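Ferrichrome ABC transporter substrate-binding protein (Staphylococcus pseudintermedius, PDB 5FLY) probably binds ferrichrome-type iron siderophores as the class III solute-binding component of an ABC transporter and delivers them for uptake. Local coordinates at residues Ala236-Gln239 / Asn240-Ala243; Asp271-Lys274 / Gln275-Leu279. All blocks are in the same frame, centred on the assembly; numbering follows the deposited sequence.

Contact 1. Residues Ala236-Gln239 / Asn240-Ala243; sequences AMWQ and NLEA
The indole of Trp-238 and the methyl end of Leu-241 meet where a one-turn helix gives way to the next: CD1 of Leu-241 comes up obliquely to the six-membered ring, 3.8 Å from its CE3, and the two side chains cross at about a right angle. Phe-232 meets the same indole edge-to-face, while Ile-219 of strand 218-223 touches both Trp-238 and Leu-241. With chi1 at 176°, CG of Trp-238 stands opposite its own backbone N, and the ring reaches forward along the chain to this leucine.

The second flat group is the amide of Asn-240. Its ND2 donates to the carbonyl O of Ala-236 at 2.7 Å, and the bond is nearly straight, 164° at the hydrogen. That oxygen lies close to the plane of the asparagine amide, yet ND2 stands above the plane of the Ala-236 carbonyl. Backbone N of Asn-240 donates to the same Ala-236 O at 3.0 Å, closing the last turn of helix 236-239, and makes a weak bond to Met-237 O besides. One residue on, N of Leu-241 reaches O of Trp-238 at 3.0 Å from well above the carbonyl plane, a tighter turn of the i to i+3 kind.

Leu-241 is itself the N-cap residue of helix 242-245. Asn-240 thus adds a side-chain donor to a carbonyl that already holds its regular i to i+4 bond; the acceptor, close to the amide plane, favours this orientation of the amide at an exposed corner, while Trp-238 anchors the inner side by apolar packing.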
ATOM      1  N   ALA A 236      27.037   8.813  13.064  1.00 17.72           N
ATOM      2  CA  ALA A 236      27.102  10.225  13.407  1.00 16.43           C
ATOM      3  C   ALA A 236      26.180  11.048  12.503  1.00 16.75           C
ATOM      4  O   ALA A 236      25.505  11.966  12.985  1.00 17.08           O
ATOM      5  CB  ALA A 236      28.534  10.725  13.313  1.00 16.66           C
ATOM      6  N   MET A 237      26.129  10.707  11.214  1.00 17.71           N
ATOM      7  CA  MET A 237      25.278  11.415  10.251  1.00 17.21           C
ATOM      8  C   MET A 237      23.845  11.414  10.751  1.00 16.80           C
ATOM      9  O   MET A 237      23.183  12.447  10.765  1.00 18.00           O
ATOM     10  CB  MET A 237      25.350  10.775   8.855  1.00 19.60           C
ATOM     11  CG  MET A 237      24.215  11.210   7.896  1.00 22.08           C
ATOM     12  SD  MET A 237      24.348  10.633   6.187  1.00 24.08           S
ATOM     13  CE  MET A 237      24.501   8.880   6.411  1.00 16.80           C
ATOM     14  N   TRP A 238      23.380  10.243  11.169  1.00 12.75           N
ATOM     15  CA  TRP A 238      22.005  10.081  11.645  1.00 11.53           C
ATOM     16  C   TRP A 238      21.769  10.933  12.879  1.00 11.12           C
ATOM     17  O   TRP A 238      20.803  11.686  12.961  1.00 12.50           O
ATOM     18  CB  TRP A 238      21.728   8.609  11.967  1.00 11.28           C
ATOM     19  CG  TRP A 238      20.377   8.342  12.564  1.00 11.87           C
ATOM     20  CD1 TRP A 238      20.074   8.222  13.889  1.00 11.47           C
ATOM     21  CD2 TRP A 238      19.145   8.165  11.854  1.00 11.40           C
ATOM     22  NE1 TRP A 238      18.732   7.971  14.049  1.00 11.92           N
ATOM     23  CE2 TRP A 238      18.139   7.929  12.813  1.00 10.63           C
ATOM     24  CE3 TRP A 238      18.796   8.175  10.500  1.00 12.79           C
ATOM     25  CZ2 TRP A 238      16.803   7.712  12.460  1.00 10.22           C
ATOM     26  CZ3 TRP A 238      17.454   7.953  10.151  1.00 12.20           C
ATOM     27  CH2 TRP A 238      16.483   7.733  11.128  1.00 11.34           C
ATOM     28  N   GLN A 239      22.659  10.799  13.847  1.00 13.96           N
ATOM     29  CA  GLN A 239      22.493  11.500  15.107  1.00 16.81           C
ATOM     30  C   GLN A 239      22.493  13.010  14.925  1.00 18.91           C
ATOM     31  O   GLN A 239      21.937  13.737  15.745  1.00 21.06           O
ATOM     32  CB  GLN A 239      23.583  11.085  16.069  1.00 19.99           C
ATOM     33  CG  GLN A 239      23.472   9.625  16.435  1.00 23.59           C
ATOM     34  CD  GLN A 239      24.483   9.239  17.451  1.00 24.79           C
ATOM     35  OE1 GLN A 239      25.275   8.317  17.251  1.00 26.95           O
ATOM     36  NE2 GLN A 239      24.487   9.962  18.556  1.00 24.18           N
ATOM     37  N   ASN A 240      23.100  13.478  13.843  1.00 20.45           N
ATOM     38  CA  ASN A 240      23.170  14.908  13.592  1.00 21.52           C
ATOM     39  C   ASN A 240      22.017  15.445  12.736  1.00 19.91           C
ATOM     40  O   ASN A 240      21.922  16.657  12.526  1.00 20.63           O
ATOM     41  CB  ASN A 240      24.518  15.237  12.963  1.00 23.94           C
ATOM     42  CG  ASN A 240      25.628  15.324  14.004  1.00 27.93           C
ATOM     43  OD1 ASN A 240      25.990  16.413  14.448  1.00 31.72           O
ATOM     44  ND2 ASN A 240      26.144  14.174  14.426  1.00 28.66           N
ATOM     45  N   LEU A 241      21.121  14.572  12.276  1.00 12.01           N
ATOM     46  CA  LEU A 241      19.934  15.036  11.556  1.00 11.36           C
ATOM     47  C   LEU A 241      19.025  15.830  12.483  1.00 11.07           C
ATOM     48  O   LEU A 241      18.850  15.474  13.644  1.00 12.56           O
ATOM     49  CB  LEU A 241      19.154  13.863  10.959  1.00 11.10           C
ATOM     50  CG  LEU A 241      19.939  13.076   9.915  1.00 12.13           C
ATOM     51  CD1 LEU A 241      19.177  11.861   9.493  1.00 13.54           C
ATOM     52  CD2 LEU A 241      20.247  13.953   8.704  1.00 12.20           C
ATOM     53  N   GLU A 242      18.426  16.890  11.953  1.00 15.01           N
ATOM     54  CA  GLU A 242      17.567  17.745  12.755  1.00 17.19           C
ATOM     55  C   GLU A 242      16.385  16.935  13.315  1.00 17.72           C
ATOM     56  O   GLU A 242      15.994  17.119  14.469  1.00 19.04           O
ATOM     57  CB  GLU A 242      17.080  18.942  11.932  1.00 21.12           C
ATOM     58  CG  GLU A 242      16.346  20.009  12.742  1.00 26.92           C
ATOM     59  CD  GLU A 242      17.267  20.835  13.644  1.00 34.12           C
ATOM     60  OE1 GLU A 242      18.509  20.707  13.528  1.00 37.23           O
ATOM     61  OE2 GLU A 242      16.743  21.621  14.472  1.00 36.72           O
ATOM     62  N   ALA A 243      15.828  16.017  12.524  1.00 12.77           N
ATOM     63  CA  ALA A 243      14.698  15.226  13.016  1.00 11.80           C
ATOM     64  C   ALA A 243      15.106  14.389  14.224  1.00 11.21           C
ATOM     65  O   ALA A 243      14.358  14.271  15.181  1.00 12.05           O
ATOM     66  CB  ALA A 243      14.150  14.332  11.930  1.00 12.55           C
TER

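Contact 2. Residues Asp271-Lys274 / Gln275-Leu279; sequences DLKK and QLLAL
Gln-275 N to Asp-271 O (3.0 Å), Leu-276 N to Leu-272 O (2.8 Å) and Leu-277 N to Lys-273 O (2.9 Å) are successive i to i+4 bonds of regular helix, whereas Ala-278 N to Lys-274 O is weak. On one flank NE2 of Gln-275 donates to OD2 of Asp-271 at 3.1 Å, with 147° at the hydrogen. It arrives on the syn side but 32° out of the carboxylate plane, and the amide and carboxylate planes are turned 61° apart. Tyr-257 OH also bonds OD2, while Lys-274, its chain bent at chi3 and chi4, brings NZ to a long salt bridge with OD1.

Farther round, the extended Lys-273 lies alongside Leu-277, CG to CD1 3.9 Å, both pointing the same way. Its fully stretched chain carries NZ to salt bridges with Asp-144 and Asp-147 of helix 127-152. Leu-272 and Leu-276 touch loosely, CB to CD1 4.5 Å, on the buried side.

There Leu-276 packs between Leu-182 of helix 179-185, Ile-148 and Leu-152 of helix 127-152 and Phe-250 of strand 249-253, so this last turn of helix 262-278 joins the mixed sheet to the long helix.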
ATOM      1  N   ASP A 271      -2.283   4.411  14.094  1.00 11.03           N
ATOM      2  CA  ASP A 271      -0.952   4.277  14.681  1.00 11.37           C
ATOM      3  C   ASP A 271      -0.122   5.522  14.394  1.00 10.36           C
ATOM      4  O   ASP A 271       0.551   6.035  15.277  1.00 10.32           O
ATOM      5  CB  ASP A 271      -0.244   3.040  14.143  1.00 11.16           C
ATOM      6  CG  ASP A 271       1.097   2.793  14.820  1.00 13.16           C
ATOM      7  OD1 ASP A 271       1.122   2.705  16.068  1.00 14.73           O
ATOM      8  OD2 ASP A 271       2.127   2.704  14.118  1.00 14.66           O
ATOM      9  N   LEU A 272      -0.170   6.007  13.157  1.00  8.11           N
ATOM     10  CA  LEU A 272       0.620   7.169  12.777  1.00  8.00           C
ATOM     11  C   LEU A 272       0.157   8.401  13.522  1.00  8.66           C
ATOM     12  O   LEU A 272       0.967   9.188  13.988  1.00  9.44           O
ATOM     13  CB  LEU A 272       0.552   7.425  11.273  1.00  8.93           C
ATOM     14  CG  LEU A 272       1.362   6.461  10.423  1.00 10.21           C
ATOM     15  CD1 LEU A 272       1.034   6.708   8.963  1.00  9.40           C
ATOM     16  CD2 LEU A 272       2.853   6.628  10.705  1.00 10.49           C
ATOM     17  N   LYS A 273      -1.152   8.582  13.616  1.00  8.82           N
ATOM     18  CA  LYS A 273      -1.660   9.732  14.343  1.00 10.44           C
ATOM     19  C   LYS A 273      -1.178   9.700  15.787  1.00 12.23           C
ATOM     20  O   LYS A 273      -0.718  10.717  16.314  1.00 12.54           O
ATOM     21  CB  LYS A 273      -3.185   9.795  14.313  1.00  9.21           C
ATOM     22  CG  LYS A 273      -3.741  11.051  14.982  1.00 10.51           C
ATOM     23  CD  LYS A 273      -5.241  11.129  14.824  1.00 11.84           C
ATOM     24  CE  LYS A 273      -5.799  12.450  15.324  1.00 13.47           C
ATOM     25  NZ  LYS A 273      -7.276  12.489  15.183  1.00 14.78           N
ATOM     26  N   LYS A 274      -1.271   8.532  16.414  1.00 11.84           N
ATOM     27  CA  LYS A 274      -0.854   8.369  17.807  1.00 11.45           C
ATOM     28  C   LYS A 274       0.618   8.727  17.979  1.00 10.97           C
ATOM     29  O   LYS A 274       0.988   9.480  18.887  1.00 12.45           O
ATOM     30  CB  LYS A 274      -1.102   6.936  18.292  1.00 12.37           C
ATOM     31  CG  LYS A 274      -0.533   6.653  19.688  1.00 15.19           C
ATOM     32  CD  LYS A 274      -1.103   5.373  20.291  1.00 19.68           C
ATOM     33  CE  LYS A 274      -0.644   4.136  19.552  1.00 23.01           C
ATOM     34  NZ  LYS A 274       0.823   3.929  19.676  1.00 27.24           N
ATOM     35  N   GLN A 275       1.462   8.188  17.112  1.00  9.91           N
ATOM     36  CA  GLN A 275       2.889   8.382  17.277  1.00 10.43           C
ATOM     37  C   GLN A 275       3.289   9.824  16.926  1.00 10.83           C
ATOM     38  O   GLN A 275       4.161  10.391  17.570  1.00 10.88           O
ATOM     39  CB  GLN A 275       3.678   7.363  16.439  1.00 12.50           C
ATOM     40  CG  GLN A 275       3.511   5.928  16.938  1.00 14.33           C
ATOM     41  CD  GLN A 275       4.684   5.024  16.591  1.00 18.36           C
ATOM     42  OE1 GLN A 275       5.816   5.279  16.990  1.00 18.63           O
ATOM     43  NE2 GLN A 275       4.412   3.949  15.853  1.00 23.78           N
ATOM     44  N   LEU A 276       2.618  10.431  15.948  1.00 10.37           N
ATOM     45  CA  LEU A 276       2.923  11.811  15.585  1.00 10.47           C
ATOM     46  C   LEU A 276       2.523  12.777  16.704  1.00 12.71           C
ATOM     47  O   LEU A 276       3.258  13.716  17.006  1.00 13.73           O
ATOM     48  CB  LEU A 276       2.235  12.195  14.265  1.00  9.31           C
ATOM     49  CG  LEU A 276       2.845  11.548  13.022  1.00  9.28           C
ATOM     50  CD1 LEU A 276       1.930  11.658  11.822  1.00  8.81           C
ATOM     51  CD2 LEU A 276       4.184  12.191  12.705  1.00 10.98           C
ATOM     52  N   LEU A 277       1.363  12.542  17.311  1.00 12.81           N
ATOM     53  CA  LEU A 277       0.887  13.435  18.366  1.00 13.23           C
ATOM     54  C   LEU A 277       1.674  13.237  19.668  1.00 15.01           C
ATOM     55  O   LEU A 277       1.677  14.124  20.526  1.00 14.85           O
ATOM     56  CB  LEU A 277      -0.603  13.229  18.607  1.00 12.45           C
ATOM     57  CG  LEU A 277      -1.566  13.727  17.531  1.00 13.77           C
ATOM     58  CD1 LEU A 277      -2.985  13.457  17.948  1.00 15.65           C
ATOM     59  CD2 LEU A 277      -1.365  15.207  17.221  1.00 13.97           C
ATOM     60  N   ALA A 278       2.346  12.094  19.797  1.00 14.93           N
ATOM     61  CA  ALA A 278       3.144  11.780  20.994  1.00 15.60           C
ATOM     62  C   ALA A 278       4.536  12.404  20.941  1.00 15.32           C
ATOM     63  O   ALA A 278       5.249  12.461  21.957  1.00 15.81           O
ATOM     64  CB  ALA A 278       3.253  10.279  21.161  1.00 16.35           C
ATOM     65  N   LEU A 279       4.924  12.864  19.758  1.00 12.95           N
ATOM     66  CA  LEU A 279       6.219  13.511  19.575  1.00 13.41           C
ATOM     67  C   LEU A 279       6.325  14.766  20.444  1.00 13.75           C
ATOM     68  O   LEU A 279       5.327  15.454  20.669  1.00 14.66           O
ATOM     69  CB  LEU A 279       6.454  13.874  18.098  1.00 15.14           C
ATOM     70  CG  LEU A 279       6.613  12.716  17.103  1.00 15.29           C
ATOM     71  CD1 LEU A 279       6.835  13.269  15.707  1.00 15.21           C
ATOM     72  CD2 LEU A 279       7.755  11.815  17.506  1.00 15.04           C
TER

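From the N terminus, the chain opens with the antiparallel pair 5-12 and 15-22, builds the parallel five-stranded sheet, then runs through the long helix 127-152 into the mixed sheet, and both contacts belong to this later part. Each is local and joins adjoining segments, so neither closes a long loop; they follow in series, without nesting or crossing. Contact 1 links helix 236-239 to helix 242-245 in the connection between strands 218-223 and 249-253, and contact 2 forms the end of helix 262-278 after the latter. Their centres are 21 Å apart and they do not touch. Strand 218-223 is shared: contact 1 packs on Ile-219, contact 2 on Val-218 and Ile-220.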